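Local coordinates for protein tartrate dehydrogenase/decarboxylase (Pseudomonas putida, PDB 3FLK) that oxidises tartrate with NAD(+), converts meso-tartrate to D-glycerate and oxidatively decarboxylates D-malate to pyruvate, using magnesium or manganese, at residues F163-V168 with M200-K205; S189-N194 with K221-I226. The protein carries 1 engineered substitution. All blocks are in the same frame, centred on the assembly; numbering follows the deposited sequence.

Contact 1 of 2, residues F163-V168 with M200-K205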
loop_
_atom_site.group_PDB
_atom_site.type_symbol
_atom_site.label_atom_id
_atom_site.label_comp_id
_atom_site.label_asym_id
_atom_site.label_seq_id
_atom_site.Cartn_x
_atom_site.Cartn_y
_atom_site.Cartn_z
ATOM N N PHE A 163 -6.727 18.422 -2.430
ATOM C CA PHE A 163 -5.914 18.759 -1.266
ATOM C C PHE A 163 -5.952 20.274 -1.078
ATOM O O PHE A 163 -5.868 21.027 -2.055
ATOM C CB PHE A 163 -4.474 18.273 -1.453
ATOM C CG PHE A 163 -4.338 16.771 -1.526
ATOM C CD1 PHE A 163 -3.955 16.039 -0.406
ATOM C CD2 PHE A 163 -4.588 16.090 -2.717
ATOM C CE1 PHE A 163 -3.822 14.647 -0.466
ATOM C CE2 PHE A 163 -4.465 14.699 -2.787
ATOM C CZ PHE A 163 -4.078 13.978 -1.661
ATOM N N THR A 164 -6.114 20.719 0.165
ATOM C CA THR A 164 -6.144 22.153 0.479
ATOM C C THR A 164 -4.996 22.499 1.420
ATOM O O THR A 164 -4.509 21.629 2.142
ATOM C CB THR A 164 -7.483 22.588 1.127
ATOM O OG1 THR A 164 -7.673 21.901 2.371
ATOM C CG2 THR A 164 -8.665 22.300 0.201
ATOM N N ARG A 165 -4.559 23.758 1.407
ATOM C CA ARG A 165 -3.546 24.208 2.365
ATOM C C ARG A 165 -4.034 24.024 3.798
ATOM O O ARG A 165 -3.284 23.555 4.652
ATOM C CB ARG A 165 -3.137 25.667 2.133
ATOM C CG ARG A 165 -2.029 26.122 3.080
ATOM C CD ARG A 165 -1.554 27.539 2.805
ATOM N NE ARG A 165 -0.616 27.582 1.692
ATOM C CZ ARG A 165 0.357 28.479 1.556
ATOM N NH1 ARG A 165 0.546 29.417 2.478
ATOM N NH2 ARG A 165 1.152 28.427 0.499
ATOM N N ARG A 166 -5.291 24.385 4.044
ATOM C CA ARG A 166 -5.897 24.258 5.369
ATOM C C ARG A 166 -5.843 22.819 5.883
ATOM O O ARG A 166 -5.338 22.573 6.979
ATOM C CB ARG A 166 -7.337 24.784 5.372
ATOM C CG ARG A 166 -7.441 26.294 5.172
ATOM C CD ARG A 166 -8.859 26.794 5.408
ATOM N NE ARG A 166 -8.950 28.248 5.272
ATOM C CZ ARG A 166 -9.298 28.885 4.155
ATOM N NH1 ARG A 166 -9.603 28.206 3.057
ATOM N NH2 ARG A 166 -9.345 30.212 4.140
ATOM N N GLY A 167 -6.338 21.881 5.076
ATOM C CA GLY A 167 -6.365 20.462 5.435
ATOM C C GLY A 167 -4.998 19.807 5.537
ATOM O O GLY A 167 -4.754 19.001 6.439
ATOM N N VAL A 168 -4.107 20.140 4.609
ATOM C CA VAL A 168 -2.757 19.589 4.612
ATOM C C VAL A 168 -1.950 20.119 5.807
ATOM O O VAL A 168 -1.328 19.340 6.535
ATOM C CB VAL A 168 -2.028 19.829 3.258
ATOM C CG1 VAL A 168 -0.540 19.545 3.376
ATOM C CG2 VAL A 168 -2.648 18.959 2.154
HETATM N N MSE A 200 1.171 15.275 -4.763
HETATM C CA MSE A 200 2.254 14.848 -3.876
HETATM C C MSE A 200 3.460 15.800 -3.771
HETATM O O MSE A 200 3.988 15.982 -2.673
HETATM C CB MSE A 200 2.699 13.414 -4.178
HETATM C CG MSE A 200 1.709 12.328 -3.743
HETATM SE SE MSE A 200 1.083 12.387 -1.875
HETATM C CE MSE A 200 2.638 13.102 -0.991
ATOM N N PRO A 201 3.912 16.397 -4.898
ATOM C CA PRO A 201 4.911 17.466 -4.756
ATOM C C PRO A 201 4.431 18.592 -3.841
ATOM O O PRO A 201 5.228 19.165 -3.104
ATOM C CB PRO A 201 5.082 17.972 -6.190
ATOM C CG PRO A 201 4.760 16.786 -7.027
ATOM C CD PRO A 201 3.609 16.138 -6.318
ATOM N N TYR A 202 3.132 18.880 -3.879
ATOM C CA TYR A 202 2.536 19.885 -3.008
ATOM C C TYR A 202 2.550 19.464 -1.534
ATOM O O TYR A 202 2.895 20.262 -0.660
ATOM C CB TYR A 202 1.110 20.212 -3.454
ATOM C CG TYR A 202 0.427 21.209 -2.551
ATOM C CD1 TYR A 202 0.755 22.565 -2.606
ATOM C CD2 TYR A 202 -0.535 20.795 -1.629
ATOM C CE1 TYR A 202 0.137 23.482 -1.769
ATOM C CE2 TYR A 202 -1.161 21.707 -0.790
ATOM C CZ TYR A 202 -0.820 23.047 -0.866
ATOM O OH TYR A 202 -1.436 23.950 -0.036
ATOM N N TRP A 203 2.159 18.218 -1.272
ATOM C CA TRP A 203 2.218 17.633 0.071
ATOM C C TRP A 203 3.643 17.724 0.627
ATOM O O TRP A 203 3.836 18.136 1.770
ATOM C CB TRP A 203 1.708 16.186 0.036
ATOM C CG TRP A 203 1.879 15.383 1.311
ATOM C CD1 TRP A 203 2.965 14.629 1.668
ATOM C CD2 TRP A 203 0.923 15.227 2.366
ATOM N NE1 TRP A 203 2.748 14.026 2.881
ATOM C CE2 TRP A 203 1.504 14.376 3.335
ATOM C CE3 TRP A 203 -0.364 15.731 2.595
ATOM C CZ2 TRP A 203 0.843 14.019 4.518
ATOM C CZ3 TRP A 203 -1.024 15.372 3.773
ATOM C CH2 TRP A 203 -0.415 14.523 4.717
ATOM N N ASP A 204 4.628 17.366 -0.198
ATOM C CA ASP A 204 6.048 17.490 0.156
ATOM C C ASP A 204 6.448 18.932 0.488
ATOM O O ASP A 204 7.160 19.173 1.464
ATOM C CB ASP A 204 6.939 16.958 -0.970
ATOM C CG ASP A 204 6.815 15.454 -1.168
ATOM O OD1 ASP A 204 6.031 14.804 -0.443
ATOM O OD2 ASP A 204 7.513 14.921 -2.056
ATOM N N LYS A 205 5.983 19.877 -0.328
ATOM C CA LYS A 205 6.268 21.299 -0.129
ATOM C C LYS A 205 5.736 21.795 1.219
ATOM O O LYS A 205 6.438 22.500 1.949
ATOM C CB LYS A 205 5.677 22.123 -1.277
ATOM C CG LYS A 205 6.285 23.499 -1.450
ATOM C CD LYS A 205 5.708 24.191 -2.679
ATOM C CE LYS A 205 6.391 25.524 -2.939
ATOM N NZ LYS A 205 5.997 26.086 -4.265
#

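Contact 2 of 2, residues S189-N194 with K221-I226. With MG (magnesium ion), chain I; NAI (1,4-dihydronicotinamide adenine dinucleotide), chain N; OXL (oxalate ion), chain O.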
loop_
_atom_site.group_PDB
_atom_site.type_symbol
_atom_site.label_atom_id
_atom_site.label_comp_id
_atom_site.label_asym_id
_atom_site.label_seq_id
_atom_site.Cartn_x
_atom_site.Cartn_y
_atom_site.Cartn_z
ATOM N N SER A 189 6.922 11.046 6.524
ATOM C CA SER A 189 5.839 11.481 5.656
ATOM C C SER A 189 5.685 10.508 4.490
ATOM O O SER A 189 6.641 10.259 3.756
ATOM C CB SER A 189 6.118 12.894 5.132
ATOM O OG SER A 189 5.004 13.390 4.406
ATOM N N ALA A 190 4.485 9.951 4.336
ATOM C CA ALA A 190 4.181 9.102 3.186
ATOM C C ALA A 190 3.928 9.974 1.963
ATOM O O ALA A 190 3.126 10.908 2.013
ATOM C CB ALA A 190 2.973 8.211 3.469
ATOM N N THR A 191 4.614 9.664 0.868
ATOM C CA THR A 191 4.467 10.435 -0.365
ATOM C C THR A 191 4.466 9.555 -1.626
ATOM O O THR A 191 4.656 8.343 -1.546
ATOM C CB THR A 191 5.542 11.569 -0.456
ATOM O OG1 THR A 191 5.223 12.459 -1.534
ATOM C CG2 THR A 191 6.940 11.006 -0.661
ATOM N N LYS A 192 4.211 10.174 -2.776
ATOM C CA LYS A 192 4.419 9.544 -4.083
ATOM C C LYS A 192 4.603 10.646 -5.117
ATOM O O LYS A 192 3.863 10.739 -6.100
ATOM C CB LYS A 192 3.269 8.596 -4.462
ATOM C CG LYS A 192 3.690 7.457 -5.404
ATOM C CD LYS A 192 4.980 6.791 -4.919
ATOM C CE LYS A 192 5.282 5.486 -5.632
ATOM N NZ LYS A 192 5.857 5.676 -6.993
ATOM N N SER A 193 5.608 11.482 -4.865
ATOM C CA SER A 193 5.840 12.704 -5.629
ATOM C C SER A 193 6.543 12.483 -6.966
ATOM O O SER A 193 6.941 13.446 -7.622
ATOM C CB SER A 193 6.593 13.731 -4.775
ATOM O OG SER A 193 7.607 13.114 -3.998
ATOM N N ASN A 194 6.706 11.224 -7.368
ATOM C CA ASN A 194 7.126 10.929 -8.733
ATOM C C ASN A 194 5.934 10.651 -9.652
ATOM O O ASN A 194 5.788 11.299 -10.687
ATOM C CB ASN A 194 8.198 9.823 -8.804
ATOM C CG ASN A 194 7.873 8.598 -7.949
ATOM O OD1 ASN A 194 6.722 8.343 -7.593
ATOM N ND2 ASN A 194 8.906 7.823 -7.632
ATOM N N LYS A 221 10.914 11.764 4.205
ATOM C CA LYS A 221 9.811 11.395 3.329
ATOM C C LYS A 221 10.159 10.129 2.558
ATOM O O LYS A 221 11.317 9.901 2.193
ATOM C CB LYS A 221 9.416 12.546 2.392
ATOM C CG LYS A 221 10.465 12.934 1.366
ATOM C CD LYS A 221 10.001 14.114 0.528
ATOM C CE LYS A 221 10.915 14.315 -0.663
ATOM N NZ LYS A 221 10.477 15.462 -1.500
ATOM N N GLN A 222 9.151 9.291 2.347
ATOM C CA GLN A 222 9.340 8.029 1.657
ATOM C C GLN A 222 8.189 7.813 0.693
ATOM O O GLN A 222 7.025 8.024 1.051
ATOM C CB GLN A 222 9.426 6.870 2.658
ATOM C CG GLN A 222 10.649 6.919 3.575
ATOM C CD GLN A 222 10.764 5.725 4.506
ATOM O OE1 GLN A 222 11.288 5.844 5.615
ATOM N NE2 GLN A 222 10.282 4.569 4.062
ATOM N N HIS A 223 8.519 7.417 -0.534
ATOM C CA HIS A 223 7.502 7.027 -1.496
ATOM C C HIS A 223 6.731 5.840 -0.921
ATOM O O HIS A 223 7.313 4.981 -0.257
ATOM C CB HIS A 223 8.121 6.673 -2.850
ATOM C CG HIS A 223 8.723 7.844 -3.568
ATOM N ND1 HIS A 223 8.013 8.991 -3.855
ATOM C CD2 HIS A 223 9.963 8.034 -4.078
ATOM C CE1 HIS A 223 8.793 9.841 -4.499
ATOM N NE2 HIS A 223 9.981 9.284 -4.650
ATOM N N ILE A 224 5.427 5.812 -1.171
ATOM C CA ILE A 224 4.532 4.834 -0.548
ATOM C C ILE A 224 4.940 3.379 -0.811
ATOM O O ILE A 224 4.818 2.538 0.078
ATOM C CB ILE A 224 3.027 5.104 -0.892
ATOM C CG1 ILE A 224 2.089 4.202 -0.070
ATOM C CG2 ILE A 224 2.753 4.973 -2.397
ATOM C CD1 ILE A 224 2.065 4.507 1.428
ATOM N N ASP A 225 5.446 3.093 -2.010
ATOM C CA ASP A 225 5.849 1.727 -2.351
ATOM C C ASP A 225 6.986 1.210 -1.462
ATOM O O ASP A 225 6.868 0.133 -0.874
ATOM C CB ASP A 225 6.144 1.562 -3.853
ATOM C CG ASP A 225 7.270 2.463 -4.357
ATOM O OD1 ASP A 225 7.683 3.410 -3.654
ATOM O OD2 ASP A 225 7.741 2.214 -5.486
ATOM N N ILE A 226 8.056 1.991 -1.330
ATOM C CA ILE A 226 9.185 1.585 -0.493
ATOM C C ILE A 226 8.876 1.704 1.008
ATOM O O ILE A 226 9.440 0.967 1.816
ATOM C CB ILE A 226 10.511 2.320 -0.874
ATOM C CG1 ILE A 226 11.726 1.610 -0.257
ATOM C CG2 ILE A 226 10.470 3.800 -0.477
ATOM C CD1 ILE A 226 11.961 0.181 -0.767
HETATM MG MG MG I . 7.692 1.358 -7.341
HETATM P PA NAI N . 14.614 3.009 -4.570
HETATM O O1A NAI N . 14.058 1.780 -5.182
HETATM O O2A NAI N . 15.595 3.653 -5.470
HETATM O O5B NAI N . 15.331 2.653 -3.177
HETATM C C5B NAI N . 14.603 2.288 -2.026
HETATM C C4B NAI N . 15.499 1.550 -1.034
HETATM O O4B NAI N . 15.836 0.264 -1.522
HETATM C C3B NAI N . 16.806 2.287 -0.786
HETATM O O3B NAI N . 17.103 2.218 0.589
HETATM C C2B NAI N . 17.828 1.522 -1.602
HETATM O O2B NAI N . 19.112 1.526 -1.018
HETATM C C1B NAI N . 17.235 0.124 -1.696
HETATM N N9A NAI N . 17.530 -0.473 -3.007
HETATM C C8A NAI N . 16.953 -0.151 -4.209
HETATM N N7A NAI N . 17.495 -0.931 -5.169
HETATM C C5A NAI N . 18.403 -1.746 -4.602
HETATM C C6A NAI N . 19.234 -2.728 -5.127
HETATM N N6A NAI N . 19.173 -3.044 -6.419
HETATM N N1A NAI N . 20.079 -3.420 -4.280
HETATM C C2A NAI N . 20.103 -3.135 -2.927
HETATM N N3A NAI N . 19.274 -2.154 -2.415
HETATM C C4A NAI N . 18.436 -1.473 -3.239
HETATM O O3 NAI N . 13.357 3.957 -4.240
HETATM P PN NAI N . 13.394 5.431 -3.598
HETATM O O1N NAI N . 14.550 5.549 -2.680
HETATM O O2N NAI N . 12.028 5.679 -3.093
HETATM O O5D NAI N . 13.606 6.375 -4.883
HETATM C C5D NAI N . 14.876 6.862 -5.264
HETATM C C4D NAI N . 14.778 7.513 -6.641
HETATM O O4D NAI N . 14.454 6.546 -7.625
HETATM C C3D NAI N . 13.694 8.577 -6.705
HETATM O O3D NAI N . 14.194 9.667 -7.444
HETATM C C2D NAI N . 12.557 7.907 -7.456
HETATM O O2D NAI N . 11.780 8.840 -8.168
HETATM C C1D NAI N . 13.308 6.941 -8.362
HETATM N N1N NAI N . 12.559 5.734 -8.776
HETATM C C2N NAI N . 12.618 5.360 -10.093
HETATM C C3N NAI N . 11.948 4.222 -10.540
HETATM C C7N NAI N . 12.208 3.714 -11.928
HETATM O O7N NAI N . 13.326 4.200 -12.635
HETATM N N7N NAI N . 11.383 2.813 -12.467
HETATM C C4N NAI N . 11.219 3.457 -9.628
HETATM C C5N NAI N . 11.167 3.839 -8.286
HETATM C C6N NAI N . 11.847 4.982 -7.868
HETATM C C1 OXL O . 7.391 2.302 -10.240
HETATM C C2 OXL O . 7.521 3.559 -9.495
HETATM O O1 OXL O . 7.644 1.225 -9.645
HETATM O O2 OXL O . 7.393 4.654 -10.091
HETATM O O3 OXL O . 7.029 2.326 -11.438
HETATM O O4 OXL O . 7.757 3.499 -8.265
HETATM O O HOH W 1 8.612 5.288 -6.340
HETATM O O HOH W 2 10.625 13.320 -4.100
HETATM O O HOH W 3 9.680 0.906 -7.331
HETATM O O HOH W 4 7.118 -0.647 -7.021
#

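Contact 1 of 2, residues F163-V168 with M200-K205
Tyr202 and Arg165 converge on one acceptor across the dimer interface: Glu155 OE1 of the second subunit is hydrogen-bonded to Tyr202 OH and salt-bridged by Arg165 NE. With CG anti to its backbone N (chi1 178°), Tyr202 sends its ring from helix 199-211 to the start of helix 165-181, where its OH lies 3.2 Å from Arg165 CA and equally near Arg165 CB. The two side chains cross at about a right angle, and the phenol oxygen sits at the edge of the guanidinium, near its plane. A bend at chi3 of Arg165 (-80°) turns NE off the otherwise extended chain. Beside this polar point the packing is apolar: Val168 CG1 meets CE3 of Trp203, whose NE1 is bonded to Ser189 OG, at 3.9 Å, and Val168 CG2 lies 4.3 Å from Tyr202 CE2, at the ring edge. The helix start is secured by Thr164 as N-cap, whose OG1, also bonded to Glu138, accepts from Gly167 N at 3.0 Å (angle 156°). Phe163 and Thr164, the last residues of strand 156-164, pair antiparallel with a strand of the second subunit. Within the chain the segments touch by van der Waals contact alone, Tyr202 OH on Arg165 and Val168 on the two aromatic rings, while the polar ends of Tyr202 and Arg165 are tied together through the partner subunit's carboxylate.

Contact 2 of 2, residues S189-N194 with K221-I226
Beside Lys192, Asp225 binds the magnesium ion through OD2 at 2.0 Å, together with two oxalate oxygens, two waters and Asp249 of the second subunit. Lys192 NZ is surrounded by Asn194 OD1 (2.9 Å), oxalate O4 (3.2 Å), a water and Asp249 of the second subunit, more acceptors than it has protons, so they must share them. The water also accepts from Asn194 ND2 and reaches oxalate O4. Asn194 ND2 continues to the coenzyme, donating to ribose O2D of the NADH at 3.1 Å in a nearly straight bond (166°). The same amide stacks on His223, its plane 12° from that of the ring and ND2 above one face, offset toward the rim. His223 NE2 is held by Asp86 of the second subunit, whereas buried ND1 has no partner; Ser193 OG lies at the ring edge. The Lys192 chain bends at chi2 (47°), placing CD against His223 CB and Ile224 CG2, and CE passes 3.7 Å from Asp225 OD1. Behind the site, strands 186-191 and 218-223 run parallel, joined by Gln222 N to Ser189 O (3.0 Å) and Thr191 N to Gln222 O (2.9 Å). The weak bond from Ile224 N to Thr191 O follows as helix 224-233 begins. The strands belong to a beta-alpha-beta unit: its helix 199-211 packs against Ser189 and Thr191, helix 245-258 touches Ala190 and Ile224, and strand 240-243 flanks strand 186-191.

How the contacts relate
Helix 199-211 is common to both contacts: it supplies residues 200-205 to contact 1 and, as the connection between strands 186-191 and 218-223, leans on contact 2. Asp204 bridges the two, its carboxylate probably hydrogen-bonded to Thr191 OG1 and Ser193 OG and salt-bridged to Lys221. Both contacts are largely buried, yet contact 1 lies away from the metal, oxalate and coenzyme sites and joins two helices by side-chain packing without a polar bond between its segments. Contact 2 pairs strands by backbone bonds and ends in polar side chains serving metal, oxalate and coenzyme. The second subunit reaches both: at contact 1 it supplies a carboxylate and extends a sheet, at contact 2 it completes the active site.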